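Local coordinates for protein 2-c-methyl-d-erythritol 4-phosphate cytidylyltransferase (Streptococcus pneumoniae, PDB 2VSI) that transfers the cytidylyl group of CTP to D-ribitol 5-phosphate, probably yielding CDP-L-ribitol and diphosphate, as a member of the IspD/TarI cytidylyltransferase family, at residues I3-L8 with E48-G53; S89-I94 with D178-Y183; I108-D113 with Q169-F174. All blocks are in the same frame, centred on the assembly; numbering follows the deposited sequence.

Contact 1: residues I3-L8 with E48-G53; sequences IYAGIL and EKIVVG. With CDF (4-amino-1-{5-O-[(R)-hydroxy(phosphonooxy)phosphoryl]-alpha-D-arabinofuranosyl}pyrimidin-2(1H)-one), chain D.
Ala5 and Ile7 pair with Ile50 and Val52 in two parallel neighbouring strands of the Rossmann-like sheet of this GT-A-type domain. Strands 3-8 and 50-54 are the ends of a beta-alpha-beta crossover that runs through helix 33-43. The segment axes are 4.7 Å apart and 16° from parallel. Backbone bonds alternate along the pair: Ala5 N donates to Lys49 O, Val51 N to Ala5 O, Ile7 N to Val51 O and Gly53 N to Ile7 O. Glu48 N adds a bond to Ile3 O at the N-terminal end of the pair, less straight at its hydrogen (135°).

Tyr4 can be followed outward. Its CB lies 3.8 Å from Lys49 O. The ring lies beside the backbone N, with CG anti to the carbonyl carbon (chi1 -58°), and this turns one edge to the partner segment. At that edge CD2 is 3.7 Å from Lys49 O, which sits near the ring plane. One atom further, CE2 reaches Glu48 CB at 3.8 Å. The OH end runs on past Glu48 CB, and the ring packs on Ile97, Tyr100 and Arg101.

On the other face, Ala5 CB touches Ile50 CG2 at 3.7 Å. Ile7 runs alongside Ile50, both pointing the same way, and its CG1 meets the same CG2 at 3.9 Å. Phe41, Val42 and Ile38 of helix 33-43 cover this face. Leu8 and Val51 point to the opposite face, with helix 86-100 over it. At the C-terminal end of the strand, Leu8 O accepts a hydrogen bond from O3' of bound CDF.

Contact 2: residues S89-I94 with D178-Y183; sequences SIKNII and DFMDLY. With CDF (4-amino-1-{5-O-[(R)-hydroxy(phosphonooxy)phosphoryl]-alpha-D-arabinofuranosyl}pyrimidin-2(1H)-one), chain D.
Ile90 crosses Phe179 at about a right angle and sets its CG2 methyl over one face of the ring. This is a CH-pi contact, with CG2 3.9 Å from the centroid of the Phe179 ring and 19° off the normal. Tyr183 CB lies toward the rim of the opposite face. The ring also meets that of Phe174, the two planes nearly parallel. Ile94 comes to the Phe179 ring obliquely, with CD1 3.5 Å from Phe179 CD2. The Ile94 and Met180 side chains slide past each other in opposite directions, with Ile94 CG2 3.6 Å from Met180 CG.

Helix 86-100 lies on the sheet face that bears Leu8 and Val51. Helix 176-185 directly follows strand 165-175 and packs against it, as part of the GT-A-type Rossmann-like fold. The axes of segments 89-94 and 178-183 come within 10.4 Å and cross at -133°. No hydrogen bond joins the two segments.

Lys91 is partly exposed. Its CG is anti to the backbone N (chi1 -164°). The chain bends at chi2 and chi4 and crosses Met180 and Tyr183 at about right angles. Lys91 CG lies 4.0 Å from Tyr183 CE2, and the amine has a long, weak ion pair with Glu95. Tyr183 OH bonds to Thr88, a residue of the CTP site. Ser89 points away from helix 176-185, and its OG accepts a hydrogen bond of 2.7 Å from the cytosine N4 of CDF.

Contact 3: residues I108-D113 with Q169-F174; sequences IVVTHD and QTPQTF. With CDF (4-amino-1-{5-O-[(R)-hydroxy(phosphonooxy)phosphoryl]-alpha-D-arabinofuranosyl}pyrimidin-2(1H)-one), chain D.
Strands 108-113 and 171-174 run antiparallel, their axes 4.6 Å apart at 161°, with Val109-Phe174 and Thr111-Gln172 as hydrogen-bonded pairs and Val110-Thr173 as the non-hydrogen-bonded pair between them. Each hydrogen-bonded pair exchanges two backbone N-H...O bonds.

Thr111 adds a third bond to its pair. Its OG1 lies between the backbone N and the carbonyl carbon (chi1 77°) and donates to Gln172 O. That oxygen therefore takes two bonds from one residue, Thr111 N and Thr111 OG1. The methyl is left for the apolar side: Thr111 CG2 approaches Phe174 CZ at 3.5 Å, the two side chains crossing at about a right angle. Val109 instead lies alongside Phe174, and Val109 CG1 is 3.5 Å from Phe174 CE1. Val110 faces the other way, and its CG1 packs against Pro171 CB at 3.8 Å. Helix 121-131 covers this second face.

The peptide bond before Pro171 is cis, and the chain turns a corner at Thr170. Here Thr170 OG1 accepts a nearly straight bond from Asp113 N (3.0 Å). The Pro171 N lies at the edge of the His112 ring, in its plane, and His112 NE2 bonds to Arg116 O. Thr170 CG2 lies 3.4 Å from Asp113 OD2. The Asp113 carboxylate forms salt bridges with Arg116 and with Arg86 of the CTP site, which should help hold it in place. Asp113 OD1 is 3.4 Å from C5' of CDF. A central strand that ends at the nucleotide, with an antiparallel neighbour on one side and parallel strands on the other, belongs to the mixed sheet of the GT-A-type nucleotidyltransferase fold.

Contacts 1 and 3 lie in the buried core and share one sheet, since strands 3-8 and 108-113 are neighbours: Tyr4 O lies 2.8 Å from Val110 N. Their chemistry is mainly backbone hydrogen bonding, parallel in contact 1 and antiparallel in contact 3. Contact 2 is only partly buried and joins two helices through side chains alone. It rests on the sheet through Leu8 and Ser89, Ile93 and Val51, and Phe179 and Phe174. Helix 176-185 directly follows the strand of contact 3. Contact 1 meets CDF at the sugar O3' and the base O2, contact 2 at the base amine, contact 3 at the sugar C5'.

Contact 1: residues I3-L8 with E48-G53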
loop_
_atom_site.group_PDB
_atom_site.type_symbol
_atom_site.label_atom_id
_atom_site.label_comp_id
_atom_site.label_asym_id
_atom_site.label_seq_id
_atom_site.Cartn_x
_atom_site.Cartn_y
_atom_site.Cartn_z
ATOM N N ILE B 3 -0.684 31.584 -4.904
ATOM C CA ILE B 3 -0.874 30.142 -4.770
ATOM C C ILE B 3 -1.279 29.556 -6.128
ATOM O O ILE B 3 -2.274 29.975 -6.721
ATOM C CB ILE B 3 -1.957 29.804 -3.712
ATOM C CG1 ILE B 3 -1.541 30.305 -2.327
ATOM C CG2 ILE B 3 -2.216 28.304 -3.667
ATOM C CD1 ILE B 3 -2.667 30.330 -1.312
ATOM N N TYR B 4 -0.504 28.587 -6.613
ATOM C CA TYR B 4 -0.794 27.910 -7.884
ATOM C C TYR B 4 -1.007 26.406 -7.695
ATOM O O TYR B 4 -0.452 25.802 -6.778
ATOM C CB TYR B 4 0.332 28.148 -8.898
ATOM C CG TYR B 4 0.600 29.604 -9.203
ATOM C CD1 TYR B 4 1.552 30.321 -8.483
ATOM C CD2 TYR B 4 -0.097 30.266 -10.214
ATOM C CE1 TYR B 4 1.801 31.663 -8.755
ATOM C CE2 TYR B 4 0.148 31.611 -10.497
ATOM C CZ TYR B 4 1.096 32.302 -9.763
ATOM O OH TYR B 4 1.347 33.629 -10.033
ATOM N N ALA B 5 -1.826 25.816 -8.560
ATOM C CA ALA B 5 -1.987 24.371 -8.612
ATOM C C ALA B 5 -1.153 23.851 -9.774
ATOM O O ALA B 5 -1.248 24.364 -10.887
ATOM C CB ALA B 5 -3.444 24.005 -8.785
ATOM N N GLY B 6 -0.316 22.855 -9.512
ATOM C CA GLY B 6 0.525 22.271 -10.554
ATOM C C GLY B 6 0.150 20.828 -10.824
ATOM O O GLY B 6 0.523 19.938 -10.062
ATOM N N ILE B 7 -0.584 20.597 -11.913
ATOM C CA ILE B 7 -1.133 19.268 -12.212
ATOM C C ILE B 7 -0.235 18.458 -13.143
ATOM O O ILE B 7 -0.163 18.715 -14.346
ATOM C CB ILE B 7 -2.567 19.342 -12.792
ATOM C CG1 ILE B 7 -3.472 20.234 -11.933
ATOM C CG2 ILE B 7 -3.160 17.947 -12.912
ATOM C CD1 ILE B 7 -3.783 19.668 -10.561
ATOM N N LEU B 8 0.444 17.476 -12.564
ATOM C CA LEU B 8 1.321 16.594 -13.308
ATOM C C LEU B 8 0.463 15.626 -14.102
ATOM O O LEU B 8 -0.151 14.711 -13.536
ATOM C CB LEU B 8 2.267 15.852 -12.361
ATOM C CG LEU B 8 3.401 16.627 -11.679
ATOM C CD1 LEU B 8 4.246 17.389 -12.685
ATOM C CD2 LEU B 8 2.867 17.574 -10.606
ATOM N N GLU B 48 -4.594 31.123 -7.608
ATOM C CA GLU B 48 -4.488 32.008 -8.774
ATOM C C GLU B 48 -4.803 31.329 -10.108
ATOM O O GLU B 48 -5.897 31.498 -10.657
ATOM C CB GLU B 48 -3.103 32.661 -8.829
ATOM C CG GLU B 48 -3.085 34.116 -8.410
ATOM C CD GLU B 48 -3.635 35.045 -9.480
ATOM O OE1 GLU B 48 -2.828 35.711 -10.163
ATOM O OE2 GLU B 48 -4.872 35.107 -9.644
ATOM N N LYS B 49 -3.839 30.578 -10.634
ATOM C CA LYS B 49 -4.044 29.834 -11.870
ATOM C C LYS B 49 -3.738 28.355 -11.661
ATOM O O LYS B 49 -3.004 27.985 -10.738
ATOM C CB LYS B 49 -3.211 30.415 -13.015
ATOM C CG LYS B 49 -3.407 31.910 -13.203
ATOM C CD LYS B 49 -3.358 32.330 -14.664
ATOM C CE LYS B 49 -4.704 32.171 -15.357
ATOM N NZ LYS B 49 -5.730 33.116 -14.826
ATOM N N ILE B 50 -4.329 27.515 -12.503
ATOM C CA ILE B 50 -4.101 26.083 -12.424
ATOM C C ILE B 50 -3.320 25.636 -13.647
ATOM O O ILE B 50 -3.858 25.549 -14.753
ATOM C CB ILE B 50 -5.414 25.286 -12.272
ATOM C CG1 ILE B 50 -6.224 25.811 -11.076
ATOM C CG2 ILE B 50 -5.109 23.798 -12.122
ATOM C CD1 ILE B 50 -7.682 25.396 -11.075
ATOM N N VAL B 51 -2.040 25.362 -13.429
ATOM C CA VAL B 51 -1.113 25.036 -14.502
ATOM C C VAL B 51 -1.041 23.521 -14.679
ATOM O O VAL B 51 -0.672 22.795 -13.749
ATOM C CB VAL B 51 0.289 25.630 -14.218
ATOM C CG1 VAL B 51 1.200 25.466 -15.422
ATOM C CG2 VAL B 51 0.177 27.103 -13.843
ATOM N N VAL B 52 -1.403 23.049 -15.871
ATOM C CA VAL B 52 -1.446 21.610 -16.166
ATOM C C VAL B 52 -0.275 21.200 -17.068
ATOM O O VAL B 52 -0.021 21.829 -18.097
ATOM C CB VAL B 52 -2.799 21.213 -16.802
ATOM C CG1 VAL B 52 -2.858 19.723 -17.065
ATOM C CG2 VAL B 52 -3.951 21.635 -15.901
ATOM N N GLY B 53 0.434 20.147 -16.667
ATOM C CA GLY B 53 1.633 19.698 -17.375
ATOM C C GLY B 53 1.443 18.384 -18.111
ATOM O O GLY B 53 1.615 17.305 -17.532
HETATM O O3B CDF D . 4.325 8.100 -11.271
HETATM P PB CDF D . 4.066 7.152 -12.420
HETATM O O1B CDF D . 4.645 5.771 -12.222
HETATM O O2B CDF D . 4.322 7.737 -13.791
HETATM O O3A CDF D . 2.474 6.896 -12.371
HETATM P PA CDF D . 1.409 7.995 -12.880
HETATM O O1A CDF D . 1.623 8.214 -14.360
HETATM O O2A CDF D . 0.044 7.564 -12.402
HETATM O "O5'" CDF D . 1.857 9.320 -12.073
HETATM C "C5'" CDF D . 0.948 10.394 -11.824
HETATM C "C4'" CDF D . 1.187 11.571 -12.769
HETATM O "O4'" CDF D . 2.576 11.715 -13.097
HETATM C "C3'" CDF D . 0.430 11.378 -14.076
HETATM O "O3'" CDF D . -0.642 12.319 -14.181
HETATM C "C2'" CDF D . 1.462 11.565 -15.175
HETATM O "O2'" CDF D . 1.265 10.608 -16.218
HETATM C "C1'" CDF D . 2.786 11.324 -14.459
HETATM N N1 CDF D . 3.924 12.003 -15.091
HETATM C C2 CDF D . 4.106 13.410 -15.061
HETATM O O2 CDF D . 3.291 14.159 -14.487
HETATM N N3 CDF D . 5.181 13.962 -15.670
HETATM C C4 CDF D . 6.090 13.184 -16.306
HETATM N N4 CDF D . 7.158 13.746 -16.910
HETATM C C6 CDF D . 4.823 11.232 -15.719
HETATM C C5 CDF D . 5.928 11.803 -16.344
#

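Contact 2: residues S89-I94 with D178-Y183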
loop_
_atom_site.group_PDB
_atom_site.type_symbol
_atom_site.label_atom_id
_atom_site.label_comp_id
_atom_site.label_asym_id
_atom_site.label_seq_id
_atom_site.Cartn_x
_atom_site.Cartn_y
_atom_site.Cartn_z
ATOM N N SER B 89 9.041 17.829 -14.958
ATOM C CA SER B 89 7.735 18.442 -15.194
ATOM C C SER B 89 7.448 19.580 -14.215
ATOM O O SER B 89 7.034 20.664 -14.630
ATOM C CB SER B 89 6.624 17.395 -15.131
ATOM O OG SER B 89 6.902 16.308 -15.994
ATOM N N ILE B 90 7.669 19.340 -12.923
ATOM C CA ILE B 90 7.514 20.396 -11.917
ATOM C C ILE B 90 8.399 21.594 -12.291
ATOM O O ILE B 90 7.975 22.746 -12.176
ATOM C CB ILE B 90 7.811 19.897 -10.478
ATOM C CG1 ILE B 90 6.889 18.733 -10.111
ATOM C CG2 ILE B 90 7.608 21.019 -9.466
ATOM C CD1 ILE B 90 7.358 17.920 -8.909
ATOM N N LYS B 91 9.611 21.304 -12.762
ATOM C CA LYS B 91 10.511 22.318 -13.313
ATOM C C LYS B 91 9.793 23.099 -14.412
ATOM O O LYS B 91 9.789 24.330 -14.396
ATOM C CB LYS B 91 11.792 21.659 -13.848
ATOM C CG LYS B 91 12.983 22.590 -14.102
ATOM C CD LYS B 91 13.069 23.030 -15.564
ATOM C CE LYS B 91 14.497 23.383 -15.972
ATOM N NZ LYS B 91 15.083 24.519 -15.193
ATOM N N ASN B 92 9.171 22.372 -15.342
ATOM C CA ASN B 92 8.439 22.963 -16.465
ATOM C C ASN B 92 7.185 23.715 -16.052
ATOM O O ASN B 92 6.826 24.706 -16.683
ATOM C CB ASN B 92 8.061 21.892 -17.487
ATOM C CG ASN B 92 9.191 21.552 -18.426
ATOM O OD1 ASN B 92 10.297 21.240 -18.000
ATOM N ND2 ASN B 92 8.911 21.598 -19.720
ATOM N N ILE B 93 6.509 23.234 -15.010
ATOM C CA ILE B 93 5.329 23.921 -14.488
ATOM C C ILE B 93 5.772 25.221 -13.840
ATOM O O ILE B 93 5.203 26.278 -14.116
ATOM C CB ILE B 93 4.512 23.051 -13.488
ATOM C CG1 ILE B 93 3.809 21.901 -14.230
ATOM C CG2 ILE B 93 3.494 23.912 -12.715
ATOM C CD1 ILE B 93 2.880 21.040 -13.365
ATOM N N ILE B 94 6.808 25.139 -13.011
ATOM C CA ILE B 94 7.374 26.317 -12.363
ATOM C C ILE B 94 7.802 27.382 -13.379
ATOM O O ILE B 94 7.405 28.542 -13.264
ATOM C CB ILE B 94 8.546 25.946 -11.424
ATOM C CG1 ILE B 94 8.022 25.162 -10.210
ATOM C CG2 ILE B 94 9.310 27.204 -10.986
ATOM C CD1 ILE B 94 9.093 24.704 -9.229
ATOM N N ASP B 178 12.039 27.494 -3.989
ATOM C CA ASP B 178 12.633 26.493 -3.108
ATOM C C ASP B 178 12.960 25.186 -3.822
ATOM O O ASP B 178 14.029 24.611 -3.615
ATOM C CB ASP B 178 11.714 26.223 -1.918
ATOM C CG ASP B 178 11.823 27.284 -0.848
ATOM O OD1 ASP B 178 12.175 28.436 -1.176
ATOM O OD2 ASP B 178 11.556 26.961 0.329
ATOM N N PHE B 179 12.033 24.725 -4.657
ATOM C CA PHE B 179 12.214 23.497 -5.429
ATOM C C PHE B 179 13.288 23.666 -6.508
ATOM O O PHE B 179 14.150 22.795 -6.661
ATOM C CB PHE B 179 10.883 23.048 -6.050
ATOM C CG PHE B 179 11.010 21.873 -6.989
ATOM C CD1 PHE B 179 10.981 20.568 -6.502
ATOM C CD2 PHE B 179 11.151 22.072 -8.364
ATOM C CE1 PHE B 179 11.099 19.478 -7.373
ATOM C CE2 PHE B 179 11.272 20.994 -9.241
ATOM C CZ PHE B 179 11.247 19.697 -8.749
ATOM N N MET B 180 13.227 24.776 -7.249
ATOM C CA MET B 180 14.179 25.053 -8.329
ATOM C C MET B 180 15.607 25.085 -7.810
ATOM O O MET B 180 16.515 24.545 -8.441
ATOM C CB MET B 180 13.860 26.383 -9.024
ATOM C CG MET B 180 12.586 26.383 -9.849
ATOM S SD MET B 180 12.605 25.260 -11.266
ATOM C CE MET B 180 13.716 26.106 -12.392
ATOM N N ASP B 181 15.786 25.713 -6.649
ATOM C CA ASP B 181 17.101 25.887 -6.040
ATOM C C ASP B 181 17.709 24.572 -5.539
ATOM O O ASP B 181 18.921 24.484 -5.343
ATOM C CB ASP B 181 17.039 26.938 -4.923
ATOM C CG ASP B 181 16.813 28.357 -5.455
ATOM O OD1 ASP B 181 16.945 28.577 -6.680
ATOM O OD2 ASP B 181 16.507 29.257 -4.645
ATOM N N LEU B 182 16.874 23.551 -5.356
ATOM C CA LEU B 182 17.354 22.226 -4.953
ATOM C C LEU B 182 17.548 21.301 -6.155
ATOM O O LEU B 182 18.549 20.585 -6.241
ATOM C CB LEU B 182 16.424 21.596 -3.910
ATOM C CG LEU B 182 16.501 22.198 -2.501
ATOM C CD1 LEU B 182 15.289 21.806 -1.677
ATOM C CD2 LEU B 182 17.789 21.796 -1.788
ATOM N N TYR B 183 16.595 21.336 -7.084
ATOM C CA TYR B 183 16.684 20.603 -8.348
ATOM C C TYR B 183 17.909 21.037 -9.154
ATOM O O TYR B 183 18.458 20.255 -9.931
ATOM C CB TYR B 183 15.407 20.825 -9.161
ATOM C CG TYR B 183 15.241 19.929 -10.371
ATOM C CD1 TYR B 183 14.888 18.589 -10.230
ATOM C CD2 TYR B 183 15.403 20.433 -11.661
ATOM C CE1 TYR B 183 14.721 17.766 -11.343
ATOM C CE2 TYR B 183 15.237 19.620 -12.779
ATOM C CZ TYR B 183 14.896 18.290 -12.610
ATOM O OH TYR B 183 14.728 17.483 -13.707
HETATM O O3B CDF D . 4.325 8.100 -11.271
HETATM P PB CDF D . 4.066 7.152 -12.420
HETATM O O1B CDF D . 4.645 5.771 -12.222
HETATM O O2B CDF D . 4.322 7.737 -13.791
HETATM O O3A CDF D . 2.474 6.896 -12.371
HETATM P PA CDF D . 1.409 7.995 -12.880
HETATM O O1A CDF D . 1.623 8.214 -14.360
HETATM O O2A CDF D . 0.044 7.564 -12.402
HETATM O "O5'" CDF D . 1.857 9.320 -12.073
HETATM C "C5'" CDF D . 0.948 10.394 -11.824
HETATM C "C4'" CDF D . 1.187 11.571 -12.769
HETATM O "O4'" CDF D . 2.576 11.715 -13.097
HETATM C "C3'" CDF D . 0.430 11.378 -14.076
HETATM O "O3'" CDF D . -0.642 12.319 -14.181
HETATM C "C2'" CDF D . 1.462 11.565 -15.175
HETATM O "O2'" CDF D . 1.265 10.608 -16.218
HETATM C "C1'" CDF D . 2.786 11.324 -14.459
HETATM N N1 CDF D . 3.924 12.003 -15.091
HETATM C C2 CDF D . 4.106 13.410 -15.061
HETATM O O2 CDF D . 3.291 14.159 -14.487
HETATM N N3 CDF D . 5.181 13.962 -15.670
HETATM C C4 CDF D . 6.090 13.184 -16.306
HETATM N N4 CDF D . 7.158 13.746 -16.910
HETATM C C6 CDF D . 4.823 11.232 -15.719
HETATM C C5 CDF D . 5.928 11.803 -16.344
#

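Contact 3: residues I108-D113 with Q169-F174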
loop_
_atom_site.group_PDB
_atom_site.type_symbol
_atom_site.label_atom_id
_atom_site.label_comp_id
_atom_site.label_asym_id
_atom_site.label_seq_id
_atom_site.Cartn_x
_atom_site.Cartn_y
_atom_site.Cartn_z
ATOM N N ILE B 108 3.910 29.574 -3.442
ATOM C CA ILE B 108 3.808 28.118 -3.319
ATOM C C ILE B 108 3.077 27.457 -4.497
ATOM O O ILE B 108 2.206 28.064 -5.127
ATOM C CB ILE B 108 3.147 27.682 -1.975
ATOM C CG1 ILE B 108 1.737 28.275 -1.831
ATOM C CG2 ILE B 108 4.034 28.059 -0.790
ATOM C CD1 ILE B 108 0.842 27.527 -0.853
ATOM N N VAL B 109 3.451 26.212 -4.783
ATOM C CA VAL B 109 2.771 25.394 -5.788
ATOM C C VAL B 109 2.216 24.124 -5.148
ATOM O O VAL B 109 2.931 23.418 -4.436
ATOM C CB VAL B 109 3.694 25.056 -7.011
ATOM C CG1 VAL B 109 5.103 24.708 -6.570
ATOM C CG2 VAL B 109 3.111 23.929 -7.864
ATOM N N VAL B 110 0.936 23.853 -5.391
ATOM C CA VAL B 110 0.308 22.622 -4.930
ATOM C C VAL B 110 0.324 21.602 -6.065
ATOM O O VAL B 110 -0.578 21.575 -6.908
ATOM C CB VAL B 110 -1.129 22.859 -4.419
ATOM C CG1 VAL B 110 -1.739 21.556 -3.908
ATOM C CG2 VAL B 110 -1.136 23.915 -3.322
ATOM N N THR B 111 1.369 20.778 -6.085
ATOM C CA THR B 111 1.528 19.754 -7.111
ATOM C C THR B 111 0.578 18.585 -6.838
ATOM O O THR B 111 0.333 18.242 -5.681
ATOM C CB THR B 111 2.985 19.232 -7.192
ATOM O OG1 THR B 111 3.245 18.322 -6.113
ATOM C CG2 THR B 111 3.975 20.376 -7.129
ATOM N N HIS B 112 0.054 17.971 -7.893
ATOM C CA HIS B 112 -0.926 16.902 -7.733
ATOM C C HIS B 112 -1.038 16.000 -8.970
ATOM O O HIS B 112 -1.074 16.486 -10.095
ATOM C CB HIS B 112 -2.287 17.513 -7.385
ATOM C CG HIS B 112 -3.315 16.511 -6.969
ATOM N ND1 HIS B 112 -3.313 15.916 -5.726
ATOM C CD2 HIS B 112 -4.382 16.004 -7.629
ATOM C CE1 HIS B 112 -4.333 15.083 -5.640
ATOM N NE2 HIS B 112 -4.997 15.117 -6.781
ATOM N N ASP B 113 -1.098 14.688 -8.754
ATOM C CA ASP B 113 -1.337 13.741 -9.840
ATOM C C ASP B 113 -2.695 13.977 -10.501
ATOM O O ASP B 113 -3.722 14.013 -9.822
ATOM C CB ASP B 113 -1.290 12.301 -9.324
ATOM C CG ASP B 113 0.074 11.892 -8.831
ATOM O OD1 ASP B 113 1.078 12.515 -9.232
ATOM O OD2 ASP B 113 0.141 10.927 -8.044
ATOM N N GLN B 169 1.192 10.022 -1.177
ATOM C CA GLN B 169 0.134 10.405 -2.105
ATOM C C GLN B 169 0.527 11.727 -2.743
ATOM O O GLN B 169 1.703 12.080 -2.763
ATOM C CB GLN B 169 -1.212 10.542 -1.377
ATOM C CG GLN B 169 -1.776 9.227 -0.834
ATOM C CD GLN B 169 -3.174 9.371 -0.273
ATOM O OE1 GLN B 169 -3.737 10.463 -0.249
ATOM N NE2 GLN B 169 -3.742 8.263 0.188
ATOM N N THR B 170 -0.453 12.422 -3.308
ATOM C CA THR B 170 -0.355 13.843 -3.618
ATOM C C THR B 170 -1.684 14.424 -3.129
ATOM O O THR B 170 -2.659 13.672 -3.012
ATOM C CB THR B 170 -0.146 14.137 -5.133
ATOM O OG1 THR B 170 -1.356 13.886 -5.864
ATOM C CG2 THR B 170 1.006 13.314 -5.718
ATOM N N PRO B 171 -1.753 15.749 -2.864
ATOM C CA PRO B 171 -0.786 16.836 -3.049
ATOM C C PRO B 171 0.583 16.707 -2.388
ATOM O O PRO B 171 0.735 16.117 -1.302
ATOM C CB PRO B 171 -1.508 18.049 -2.457
ATOM C CG PRO B 171 -2.924 17.737 -2.582
ATOM C CD PRO B 171 -3.023 16.268 -2.326
ATOM N N GLN B 172 1.572 17.260 -3.087
ATOM C CA GLN B 172 2.870 17.609 -2.522
ATOM C C GLN B 172 3.057 19.104 -2.779
ATOM O O GLN B 172 2.976 19.551 -3.927
ATOM C CB GLN B 172 3.992 16.794 -3.164
ATOM C CG GLN B 172 3.850 15.286 -2.989
ATOM C CD GLN B 172 5.060 14.517 -3.488
ATOM O OE1 GLN B 172 5.701 14.910 -4.464
ATOM N NE2 GLN B 172 5.379 13.412 -2.818
ATOM N N THR B 173 3.280 19.876 -1.718
ATOM C CA THR B 173 3.268 21.336 -1.827
ATOM C C THR B 173 4.572 21.978 -1.367
ATOM O O THR B 173 5.212 21.490 -0.431
ATOM C CB THR B 173 2.080 21.926 -1.048
ATOM O OG1 THR B 173 0.867 21.410 -1.602
ATOM C CG2 THR B 173 2.056 23.450 -1.112
ATOM N N PHE B 174 4.952 23.065 -2.043
ATOM C CA PHE B 174 6.177 23.807 -1.742
ATOM C C PHE B 174 6.264 25.152 -2.470
ATOM O O PHE B 174 5.468 25.446 -3.364
ATOM C CB PHE B 174 7.419 22.968 -2.073
ATOM C CG PHE B 174 7.332 22.230 -3.387
ATOM C CD1 PHE B 174 7.511 22.895 -4.594
ATOM C CD2 PHE B 174 7.098 20.858 -3.408
ATOM C CE1 PHE B 174 7.439 22.214 -5.796
ATOM C CE2 PHE B 174 7.031 20.165 -4.606
ATOM C CZ PHE B 174 7.199 20.845 -5.801
HETATM O O3B CDF D . 4.325 8.100 -11.271
HETATM P PB CDF D . 4.066 7.152 -12.420
HETATM O O1B CDF D . 4.645 5.771 -12.222
HETATM O O2B CDF D . 4.322 7.737 -13.791
HETATM O O3A CDF D . 2.474 6.896 -12.371
HETATM P PA CDF D . 1.409 7.995 -12.880
HETATM O O1A CDF D . 1.623 8.214 -14.360
HETATM O O2A CDF D . 0.044 7.564 -12.402
HETATM O "O5'" CDF D . 1.857 9.320 -12.073
HETATM C "C5'" CDF D . 0.948 10.394 -11.824
HETATM C "C4'" CDF D . 1.187 11.571 -12.769
HETATM O "O4'" CDF D . 2.576 11.715 -13.097
HETATM C "C3'" CDF D . 0.430 11.378 -14.076
HETATM O "O3'" CDF D . -0.642 12.319 -14.181
HETATM C "C2'" CDF D . 1.462 11.565 -15.175
HETATM O "O2'" CDF D . 1.265 10.608 -16.218
HETATM C "C1'" CDF D . 2.786 11.324 -14.459
HETATM N N1 CDF D . 3.924 12.003 -15.091
HETATM C C2 CDF D . 4.106 13.410 -15.061
HETATM O O2 CDF D . 3.291 14.159 -14.487
HETATM N N3 CDF D . 5.181 13.962 -15.670
HETATM C C4 CDF D . 6.090 13.184 -16.306
HETATM N N4 CDF D . 7.158 13.746 -16.910
HETATM C C6 CDF D . 4.823 11.232 -15.719
HETATM C C5 CDF D . 5.928 11.803 -16.344
#